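Local coordinates for protein beta-L-arabinobiosidase (Bacteroides thetaiotaomicron, PDB 5MQR) that probably hydrolyses glycosidic bonds in plant pectin as a beta-L-arabinobiosidase, and may also have sialidase activity, at residues S627-A630 with E631-G635. Residues are numbered along the deposited sequence; the frame is centred on the assembly and turned at random.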
loop_
_atom_site.group_PDB
_atom_site.type_symbol
_atom_site.label_atom_id
_atom_site.label_comp_id
_atom_site.label_asym_id
_atom_site.label_seq_id
_atom_site.Cartn_x
_atom_site.Cartn_y
_atom_site.Cartn_z
ATOM N N SER A 627 -7.096 -18.283 -0.776
ATOM C CA SER A 627 -7.185 -19.700 -0.531
ATOM C C SER A 627 -8.523 -20.274 -0.941
ATOM O O SER A 627 -8.586 -21.472 -1.196
ATOM C CB SER A 627 -6.939 -20.034 0.937
ATOM O OG SER A 627 -7.869 -19.343 1.732
ATOM N N HIS A 628 -9.568 -19.444 -1.022
ATOM C CA HIS A 628 -10.848 -19.868 -1.592
ATOM C C HIS A 628 -10.747 -20.474 -3.015
ATOM O O HIS A 628 -11.553 -21.324 -3.368
ATOM C CB HIS A 628 -11.879 -18.732 -1.572
ATOM C CG HIS A 628 -11.576 -17.608 -2.525
ATOM N ND1 HIS A 628 -12.022 -17.596 -3.828
ATOM C CD2 HIS A 628 -10.876 -16.459 -2.358
ATOM C CE1 HIS A 628 -11.614 -16.491 -4.422
ATOM N NE2 HIS A 628 -10.911 -15.786 -3.552
ATOM N N TYR A 629 -9.771 -20.065 -3.819
ATOM C CA TYR A 629 -9.610 -20.638 -5.172
ATOM C C TYR A 629 -9.307 -22.116 -5.107
ATOM O O TYR A 629 -10.079 -22.908 -5.646
ATOM C CB TYR A 629 -8.567 -19.863 -6.018
ATOM C CG TYR A 629 -9.067 -18.524 -6.527
ATOM C CD1 TYR A 629 -10.153 -18.440 -7.417
ATOM C CD2 TYR A 629 -8.467 -17.335 -6.136
ATOM C CE1 TYR A 629 -10.619 -17.206 -7.907
ATOM C CE2 TYR A 629 -8.920 -16.101 -6.608
ATOM C CZ TYR A 629 -9.985 -16.038 -7.501
ATOM O OH TYR A 629 -10.397 -14.817 -7.967
ATOM N N ALA A 630 -8.219 -22.501 -4.416
ATOM C CA ALA A 630 -7.872 -23.935 -4.246
ATOM C C ALA A 630 -9.045 -24.740 -3.712
ATOM O O ALA A 630 -9.331 -25.836 -4.217
ATOM C CB ALA A 630 -6.659 -24.115 -3.343
ATOM N N GLU A 631 -9.713 -24.184 -2.693
ATOM C CA GLU A 631 -10.893 -24.807 -2.093
ATOM C C GLU A 631 -12.014 -25.038 -3.110
ATOM O O GLU A 631 -12.547 -26.131 -3.185
ATOM C CB GLU A 631 -11.409 -23.973 -0.908
ATOM C CG GLU A 631 -10.531 -24.110 0.341
ATOM C CD GLU A 631 -10.586 -22.904 1.282
ATOM O OE1 GLU A 631 -11.665 -22.266 1.431
ATOM O OE2 GLU A 631 -9.540 -22.593 1.908
ATOM N N SER A 632 -12.356 -24.016 -3.893
ATOM C CA SER A 632 -13.342 -24.171 -4.986
ATOM C C SER A 632 -12.899 -25.203 -6.020
ATOM O O SER A 632 -13.696 -26.019 -6.432
ATOM C CB SER A 632 -13.611 -22.845 -5.716
ATOM O OG SER A 632 -14.190 -21.909 -4.828
ATOM N N PHE A 633 -11.645 -25.150 -6.438
ATOM C CA PHE A 633 -11.136 -26.089 -7.442
ATOM C C PHE A 633 -11.191 -27.544 -6.939
ATOM O O PHE A 633 -11.566 -28.457 -7.683
ATOM C CB PHE A 633 -9.703 -25.723 -7.879
ATOM C CG PHE A 633 -9.527 -24.295 -8.360
ATOM C CD1 PHE A 633 -10.560 -23.598 -9.031
ATOM C CD2 PHE A 633 -8.308 -23.654 -8.180
ATOM C CE1 PHE A 633 -10.360 -22.301 -9.473
ATOM C CE2 PHE A 633 -8.113 -22.351 -8.621
ATOM C CZ PHE A 633 -9.143 -21.669 -9.255
ATOM N N ASN A 634 -10.862 -27.743 -5.664
ATOM C CA ASN A 634 -10.927 -29.072 -5.057
ATOM C C ASN A 634 -12.355 -29.639 -4.984
ATOM O O ASN A 634 -12.550 -30.821 -5.152
ATOM C CB ASN A 634 -10.295 -29.047 -3.659
ATOM C CG ASN A 634 -8.799 -28.823 -3.690
ATOM O OD1 ASN A 634 -8.129 -28.985 -4.725
ATOM N ND2 ASN A 634 -8.258 -28.419 -2.554
ATOM N N GLY A 635 -13.339 -28.776 -4.746
ATOM C CA GLY A 635 -14.737 -29.166 -4.594
ATOM C C GLY A 635 -15.539 -29.262 -5.881
ATOM O O GLY A 635 -16.565 -29.916 -5.888
HETATM O O HOH W 1 -13.347 -19.351 -5.381
#
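Tyr629 and Phe633, one helical turn apart, run alongside each other. Their rings are nearly parallel, with planes at 25°, but displaced until little of one covers the other, the centroids standing 6.0 Å apart. Contact runs instead through the phenyl rim: Phe633 CE2 comes within 3.6 Å of Tyr629 CB, while CZ lies against the same methylene and Tyr629 CD1. With CG anti to its own carbonyl carbon (chi1 -54°), Phe633 folds back along the helix, and Tyr629 O sits above one ring face, shifted from the centre towards CG and CD2. Cutting Phe633 back to an alanine is likely to leave the Tyr629 methylene without its apolar neighbour and open a gap beside Trp677.

That carbonyl also accepts Phe633 N at 2.8 Å. The bond belongs to the i to i+4 series of an alpha-helix, here 627-636, in which Glu631 N binds Ser627 O at 3.3 Å, Ser632 N binds His628 O at 2.9 Å and Asn634 N binds Ala630 O at 2.8 Å. The helix lies in the largely helical part of the chain, consistent with the helical catalytic fold of six-hairpin glycosidases. Its aromatic side packs on helix 666-680, where Tyr629 OH bonds Glu669, its ring meets Tyr673 almost parallel, and Asn634 OD1 takes Trp677 NE1. Ala630 touches Ser651 and Met654 of helix 647-657.

On the polar side, a water bridges His628 ND1 and Ser632 OG, 2.7 Å from each. It lies at the imidazole edge, in the ring plane, so it probably helps fix the turn of the histidine. CE1, the carbon next to ND1, lies over the centre of the Tyr629 ring, on one of its faces. Glu631 stretches back along the helix surface, its methylene CG lying against Ser627 O.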